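Local coordinates for type I site-specific restriction-modification system, R (Restriction) subunit (Vibrio vulnificus, PDB 3H1T), which probably drives ATP-dependent DNA translocation and cleavage as the motor subunit of a type I restriction enzyme, at residues 28-31 with 32-36; 37-41 with 42-46; 102-105 with 106-109. All coordinates share one frame; numbering follows the deposited sequence.

Contact 1. Residues 28-31 with 32-36; sequences DTCR and VYVTP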
loop_
_atom_site.group_PDB
_atom_site.type_symbol
_atom_site.label_atom_id
_atom_site.label_comp_id
_atom_site.label_asym_id
_atom_site.label_seq_id
_atom_site.Cartn_x
_atom_site.Cartn_y
_atom_site.Cartn_z
ATOM N N ASP A 28 11.109 19.775 29.887
ATOM C CA ASP A 28 10.680 20.695 30.928
ATOM C C ASP A 28 9.864 21.850 30.357
ATOM O O ASP A 28 8.861 22.252 30.952
ATOM C CB ASP A 28 11.891 21.219 31.723
ATOM C CG ASP A 28 12.449 20.183 32.710
ATOM O OD1 ASP A 28 11.728 19.207 33.054
ATOM O OD2 ASP A 28 13.605 20.357 33.165
ATOM N N THR A 29 10.249 22.363 29.189
ATOM C CA THR A 29 9.482 23.475 28.629
ATOM C C THR A 29 8.136 23.050 28.063
ATOM O O THR A 29 7.227 23.865 27.934
ATOM C CB THR A 29 10.245 24.258 27.532
ATOM O OG1 THR A 29 9.877 23.763 26.246
ATOM C CG2 THR A 29 11.733 24.144 27.713
ATOM N N CYS A 30 7.996 21.779 27.716
ATOM C CA CYS A 30 6.715 21.304 27.215
ATOM C C CYS A 30 5.774 21.203 28.409
ATOM O O CYS A 30 4.579 21.488 28.307
ATOM C CB CYS A 30 6.847 19.921 26.562
ATOM S SG CYS A 30 7.780 19.873 25.016
ATOM N N ARG A 31 6.317 20.788 29.546
ATOM C CA ARG A 31 5.512 20.634 30.752
ATOM C C ARG A 31 5.123 22.002 31.301
ATOM O O ARG A 31 3.958 22.248 31.632
ATOM C CB ARG A 31 6.300 19.828 31.804
ATOM C CG ARG A 31 5.619 19.687 33.145
ATOM C CD ARG A 31 6.432 18.780 34.058
ATOM N NE ARG A 31 7.801 19.264 34.200
ATOM C CZ ARG A 31 8.160 20.271 34.991
ATOM N NH1 ARG A 31 7.241 20.893 35.723
ATOM N NH2 ARG A 31 9.428 20.679 35.022
ATOM N N VAL A 32 6.086 22.914 31.350
ATOM C CA VAL A 32 5.837 24.243 31.882
ATOM C C VAL A 32 5.159 25.227 30.912
ATOM O O VAL A 32 4.299 26.014 31.344
ATOM C CB VAL A 32 7.153 24.853 32.446
ATOM C CG1 VAL A 32 6.973 26.314 32.791
ATOM C CG2 VAL A 32 7.559 24.072 33.699
ATOM N N TYR A 33 5.500 25.190 29.620
ATOM C CA TYR A 33 4.856 26.119 28.681
ATOM C C TYR A 33 3.945 25.530 27.616
ATOM O O TYR A 33 2.765 25.887 27.531
ATOM C CB TYR A 33 5.880 26.973 27.938
ATOM C CG TYR A 33 6.738 27.831 28.813
ATOM C CD1 TYR A 33 7.829 27.290 29.482
ATOM C CD2 TYR A 33 6.493 29.202 28.938
ATOM C CE1 TYR A 33 8.664 28.089 30.248
ATOM C CE2 TYR A 33 7.324 30.013 29.702
ATOM C CZ TYR A 33 8.409 29.449 30.356
ATOM O OH TYR A 33 9.255 30.236 31.106
ATOM N N VAL A 34 4.496 24.643 26.787
ATOM C CA VAL A 34 3.751 24.086 25.678
ATOM C C VAL A 34 2.432 23.400 26.004
ATOM O O VAL A 34 1.387 23.813 25.492
ATOM C CB VAL A 34 4.635 23.143 24.864
ATOM C CG1 VAL A 34 3.933 22.769 23.579
ATOM C CG2 VAL A 34 5.977 23.829 24.569
ATOM N N THR A 35 2.458 22.360 26.831
ATOM C CA THR A 35 1.214 21.670 27.177
ATOM C C THR A 35 0.186 22.607 27.827
ATOM O O THR A 35 -0.997 22.571 27.503
ATOM C CB THR A 35 1.470 20.469 28.125
ATOM O OG1 THR A 35 2.421 19.587 27.513
ATOM C CG2 THR A 35 0.170 19.683 28.362
ATOM N N PRO A 36 0.620 23.453 28.770
ATOM C CA PRO A 36 -0.389 24.335 29.355
ATOM C C PRO A 36 -1.038 25.241 28.301
ATOM O O PRO A 36 -2.255 25.413 28.278
ATOM C CB PRO A 36 0.406 25.095 30.403
ATOM C CG PRO A 36 1.344 24.031 30.883
ATOM C CD PRO A 36 1.842 23.438 29.592
#

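Contact 2. Residues 37-41 with 42-46; sequences KLKES and GWENN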
loop_
_atom_site.group_PDB
_atom_site.type_symbol
_atom_site.label_atom_id
_atom_site.label_comp_id
_atom_site.label_asym_id
_atom_site.label_seq_id
_atom_site.Cartn_x
_atom_site.Cartn_y
_atom_site.Cartn_z
ATOM N N LYS A 37 -0.230 25.803 27.410
ATOM C CA LYS A 37 -0.766 26.688 26.373
ATOM C C LYS A 37 -1.687 25.939 25.422
ATOM O O LYS A 37 -2.654 26.511 24.911
ATOM C CB LYS A 37 0.363 27.384 25.601
ATOM C CG LYS A 37 1.030 28.497 26.406
ATOM C CD LYS A 37 2.162 29.176 25.635
ATOM C CE LYS A 37 2.749 30.351 26.405
ATOM N NZ LYS A 37 3.775 31.089 25.612
ATOM N N LEU A 38 -1.406 24.663 25.177
ATOM C CA LEU A 38 -2.278 23.893 24.288
ATOM C C LEU A 38 -3.643 23.682 24.967
ATOM O O LEU A 38 -4.700 23.802 24.326
ATOM C CB LEU A 38 -1.647 22.539 23.924
ATOM C CG LEU A 38 -0.533 22.605 22.850
ATOM C CD1 LEU A 38 0.237 21.287 22.793
ATOM C CD2 LEU A 38 -1.134 22.924 21.474
ATOM N N LYS A 39 -3.620 23.382 26.267
ATOM C CA LYS A 39 -4.852 23.175 27.024
ATOM C C LYS A 39 -5.626 24.488 27.144
ATOM O O LYS A 39 -6.848 24.524 27.018
ATOM C CB LYS A 39 -4.521 22.612 28.406
ATOM C CG LYS A 39 -4.237 21.123 28.401
ATOM C CD LYS A 39 -3.687 20.643 29.734
ATOM C CE LYS A 39 -3.316 19.167 29.677
ATOM N NZ LYS A 39 -2.613 18.757 30.917
ATOM N N GLU A 40 -4.910 25.570 27.396
ATOM C CA GLU A 40 -5.542 26.873 27.494
ATOM C C GLU A 40 -6.308 27.181 26.194
ATOM O O GLU A 40 -7.297 27.915 26.210
ATOM C CB GLU A 40 -4.473 27.939 27.738
ATOM C CG GLU A 40 -3.963 28.003 29.165
ATOM C CD GLU A 40 -2.674 28.789 29.282
ATOM O OE1 GLU A 40 -2.503 29.745 28.501
ATOM O OE2 GLU A 40 -1.838 28.451 30.153
ATOM N N SER A 41 -5.859 26.617 25.072
ATOM C CA SER A 41 -6.521 26.869 23.795
ATOM C C SER A 41 -7.606 25.851 23.458
ATOM O O SER A 41 -8.124 25.836 22.343
ATOM C CB SER A 41 -5.497 26.954 22.654
ATOM O OG SER A 41 -4.635 28.071 22.832
ATOM N N GLY A 42 -7.942 24.999 24.424
ATOM C CA GLY A 42 -9.010 24.031 24.236
ATOM C C GLY A 42 -8.775 22.735 23.507
ATOM O O GLY A 42 -9.758 22.114 23.088
ATOM N N TRP A 43 -7.521 22.304 23.380
ATOM C CA TRP A 43 -7.214 21.070 22.660
ATOM C C TRP A 43 -7.429 19.801 23.457
ATOM O O TRP A 43 -7.242 18.693 22.936
ATOM C CB TRP A 43 -5.781 21.109 22.114
ATOM C CG TRP A 43 -5.647 22.078 21.002
ATOM C CD1 TRP A 43 -5.268 23.384 21.092
ATOM C CD2 TRP A 43 -6.036 21.864 19.650
ATOM N NE1 TRP A 43 -5.396 24.002 19.870
ATOM C CE2 TRP A 43 -5.859 23.086 18.964
ATOM C CE3 TRP A 43 -6.496 20.749 18.938
ATOM C CZ2 TRP A 43 -6.167 23.236 17.612
ATOM C CZ3 TRP A 43 -6.801 20.900 17.595
ATOM C CH2 TRP A 43 -6.620 22.132 16.942
ATOM N N GLU A 44 -7.871 19.957 24.702
ATOM C CA GLU A 44 -8.117 18.811 25.576
ATOM C C GLU A 44 -9.594 18.685 25.957
ATOM O O GLU A 44 -9.964 17.830 26.758
ATOM C CB GLU A 44 -7.274 18.948 26.835
ATOM C CG GLU A 44 -7.091 17.678 27.643
ATOM C CD GLU A 44 -6.742 18.006 29.080
ATOM O OE1 GLU A 44 -6.910 19.182 29.466
ATOM O OE2 GLU A 44 -6.320 17.103 29.828
ATOM N N ASN A 45 -10.421 19.548 25.369
ATOM C CA ASN A 45 -11.861 19.567 25.603
ATOM C C ASN A 45 -12.525 18.730 24.520
ATOM O O ASN A 45 -12.488 19.094 23.340
ATOM C CB ASN A 45 -12.383 20.996 25.519
ATOM C CG ASN A 45 -11.826 21.892 26.607
ATOM O OD1 ASN A 45 -11.810 23.117 26.463
ATOM N ND2 ASN A 45 -11.380 21.293 27.707
ATOM N N ASN A 46 -13.158 17.630 24.924
ATOM C CA ASN A 46 -13.817 16.699 24.000
ATOM C C ASN A 46 -14.714 17.400 22.961
ATOM O O ASN A 46 -15.454 18.317 23.296
ATOM C CB ASN A 46 -14.602 15.670 24.816
ATOM C CG ASN A 46 -13.709 14.899 25.791
ATOM O OD1 ASN A 46 -14.092 14.601 26.925
ATOM N ND2 ASN A 46 -12.497 14.562 25.326
#

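Contact 3. Residues 102-105 with 106-109; sequences QGMQ and QAKD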
loop_
_atom_site.group_PDB
_atom_site.type_symbol
_atom_site.label_atom_id
_atom_site.label_comp_id
_atom_site.label_asym_id
_atom_site.label_seq_id
_atom_site.Cartn_x
_atom_site.Cartn_y
_atom_site.Cartn_z
ATOM N N GLN A 102 13.640 27.407 14.362
ATOM C CA GLN A 102 14.452 26.209 14.215
ATOM C C GLN A 102 13.611 25.003 13.815
ATOM O O GLN A 102 13.877 24.373 12.791
ATOM C CB GLN A 102 15.197 25.929 15.527
ATOM C CG GLN A 102 16.349 24.924 15.415
ATOM C CD GLN A 102 16.969 24.615 16.772
ATOM O OE1 GLN A 102 17.679 25.443 17.360
ATOM N NE2 GLN A 102 16.681 23.428 17.287
ATOM N N GLY A 103 12.592 24.686 14.611
ATOM C CA GLY A 103 11.743 23.542 14.312
ATOM C C GLY A 103 10.708 23.717 13.214
ATOM O O GLY A 103 9.903 22.812 13.005
HETATM N N MSE A 104 10.726 24.841 12.503
HETATM C CA MSE A 104 9.728 25.075 11.468
HETATM C C MSE A 104 9.734 24.084 10.312
HETATM O O MSE A 104 8.695 23.500 10.000
HETATM C CB MSE A 104 9.840 26.499 10.907
HETATM C CG MSE A 104 8.612 26.907 10.078
HETATM SE SE MSE A 104 6.997 27.165 11.153
HETATM C CE MSE A 104 6.366 25.346 11.317
ATOM N N GLN A 105 10.884 23.885 9.671
ATOM C CA GLN A 105 10.924 22.954 8.554
ATOM C C GLN A 105 10.656 21.528 9.031
ATOM O O GLN A 105 10.040 20.751 8.316
ATOM C CB GLN A 105 12.243 23.103 7.754
ATOM C CG GLN A 105 12.126 24.218 6.662
ATOM C CD GLN A 105 13.417 24.532 5.866
ATOM O OE1 GLN A 105 13.427 25.427 5.013
ATOM N NE2 GLN A 105 14.493 23.799 6.141
ATOM N N GLN A 106 11.074 21.192 10.247
ATOM C CA GLN A 106 10.806 19.851 10.769
ATOM C C GLN A 106 9.305 19.647 11.004
ATOM O O GLN A 106 8.767 18.569 10.768
ATOM C CB GLN A 106 11.560 19.611 12.084
ATOM C CG GLN A 106 11.271 18.239 12.723
ATOM C CD GLN A 106 11.630 17.067 11.813
ATOM O OE1 GLN A 106 12.807 16.820 11.534
ATOM N NE2 GLN A 106 10.613 16.348 11.340
ATOM N N ALA A 107 8.640 20.687 11.491
ATOM C CA ALA A 107 7.209 20.619 11.750
ATOM C C ALA A 107 6.444 20.574 10.435
ATOM O O ALA A 107 5.443 19.875 10.318
ATOM C CB ALA A 107 6.763 21.816 12.575
ATOM N N LYS A 108 6.914 21.331 9.449
ATOM C CA LYS A 108 6.282 21.354 8.132
ATOM C C LYS A 108 6.404 19.971 7.481
ATOM O O LYS A 108 5.496 19.505 6.802
ATOM C CB LYS A 108 6.950 22.406 7.231
ATOM C CG LYS A 108 6.528 23.840 7.531
ATOM C CD LYS A 108 7.248 24.874 6.673
ATOM C CE LYS A 108 7.211 24.539 5.188
ATOM N NZ LYS A 108 7.306 25.755 4.332
ATOM N N ASP A 109 7.538 19.317 7.709
ATOM C CA ASP A 109 7.785 17.996 7.150
ATOM C C ASP A 109 6.824 16.948 7.711
ATOM O O ASP A 109 6.433 16.034 6.995
ATOM C CB ASP A 109 9.233 17.565 7.412
ATOM C CG ASP A 109 9.769 16.624 6.341
ATOM O OD1 ASP A 109 10.009 17.075 5.204
ATOM O OD2 ASP A 109 9.954 15.426 6.642
HETATM O O HOH W 1 13.669 22.669 10.771
#

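Contact 1. Residues 28-31 with 32-36
Thr29 and Val34 meet where helix 26-40 widens into a pi-type turn, just before a proline kink. The carbonyl of Thr29 takes two amides, Tyr33 N at 2.8 Å from Thr29 O and Val34 N at 3.1 Å from the same oxygen, so the bonding shifts there from the fourth residue onward to the fifth. Thr35 N follows the wider pattern, 2.7 Å from Cys30 O. Its hydroxyl, standing beside its own backbone N, bonds that carbonyl too: Thr35 OG1 sits 3.0 Å from Cys30 O and 55° above the carbonyl plane, and it also hydrogen-bonds Tyr78. Pro36 has no N-H to give and is easily accommodated at the kink, with CD 3.2 Å from Arg31 O.

The tight side is the one turned to the domain. The branched Val34 lays CG2 3.6 Å from Thr29 O, and both Val34 and Cys30 pack on Tyr78 of strand 75-81. Tyr33 turns its ring edge to the Thr29 carbonyl.

The outer side is looser. The long, polar-ended Arg31 and the short Val32 are exposed, and Val32 CG2 lies over one guanidinium face, 3.8 Å from Arg31 NH1. A bend at chi3 (56°) brings that group back along the helix to Asp28. Asp28 OD1 lies in its plane, 3.4 Å from Arg31 NH2, in a salt bridge whose hydrogen bond is straight (178°) but weak for its length.

Contact 2. Residues 37-41 with 42-46
Leu38 and Trp43 touch across a Schellman motif that finishes helix 26-40. Its backbone bonds are the two that define it: Trp43 N reaches back to Leu38 O, weakly at 3.3 Å, and Gly42 N lies 2.9 Å from Lys39 O. Between them the chain passes through the left-handed region at Gly42 (phi 81°), where a residue without CB avoids the preceding carbonyl oxygen.

The apolar contact belongs to the same motif. Leu38 CD2 lies 4.2 Å from Trp43 CD1, and the indole, with CG beside its backbone N (chi1 -70°), turns its edge to the Leu38 carbonyl, CD1 being 3.3 Å from Leu38 O. Ser41 CB, small enough to fit here, approaches Trp43 CD1 obliquely at 3.9 Å. Both buried polar ends are satisfied by the loop before helix 146-157: Ser41 OG by Phe143 O and Trp43 NE1 by Pro144 O.

Charge acts on the exposed side. The extended Lys39 chain crosses Glu44, with its CG 3.5 Å from Glu44 OE1, while Lys39 NZ and Glu44 OE2 stay 4.2 Å apart. At that spacing, beyond a salt bridge, the charges probably attract only mildly, so the shape of the turn probably owes more to the backbone bonds and the buried indole.

Contact 3. Residues 102-105 with 106-109
Lys108 lies back over Met104, a selenomethionine, in the opening turns of helix 104-114. Its CB is 3.5 Å from Met104 O. CG, set beside the backbone N by a chi1 of -77°, comes closer to the same oxygen, 3.3 Å from Met104 O, and also lies 4.1 Å from Met104 CE. CD passes 4.2 Å from Met104 CG. There the chain bends at chi3 (50°), and the ammonium end leaves this turn to make a cation-pi contact with Phe130 of strand 127-131. A lysine suits the place because its methylene chain can cover a buried neighbour while its charge reaches an aromatic face.

Met104 answers with a flexible chain, bent at chi2 and chi3, that brings its end forward along the helix, toward Ala107 and Lys108. Its methyl CE rests 3.8 Å from Ala107 CB, a residue small enough to sit against strand 86-93, and its side chain also packs on Leu128 and Phe130.

The backbone bonds here follow the ordinary alpha-helical pattern, from Ala107 N to Gly103 O, Lys108 N to Met104 O and Asp109 N to Gln105 O. Gly103 occupies the N-cap. Water 1 extends the start of the helix, donating to Gln102 O at 2.7 Å and accepting a weak bond from Gln106 N at 3.0 Å. This water-bridged start, with glycine at the N-cap position, opens the helix of a beta-alpha-beta unit between parallel strands 86-93 and 118-122.

In the fold
Contacts 1 and 2 are successive parts of helix 26-40, its widened middle and its closing turn, with centres 13 Å apart. Contact 3 starts another helix, its centre 19 Å from that of contact 1 and 22 Å from that of contact 2. It touches neither, the nearest atoms being about 11 and 12 Å away. All three pack against the same mixed sheet: contacts 1 and 2 meet strand 75-81, and contact 3 meets strands 86-93 and 127-131. Contact 3 packs on Glu92, and Thr29 of contact 1 bonds weakly to Lys94 O. Those two residues fit the Glu-x-Lys pattern of PD-(D/E)XK nucleases, consistent with an N-terminal endonuclease domain.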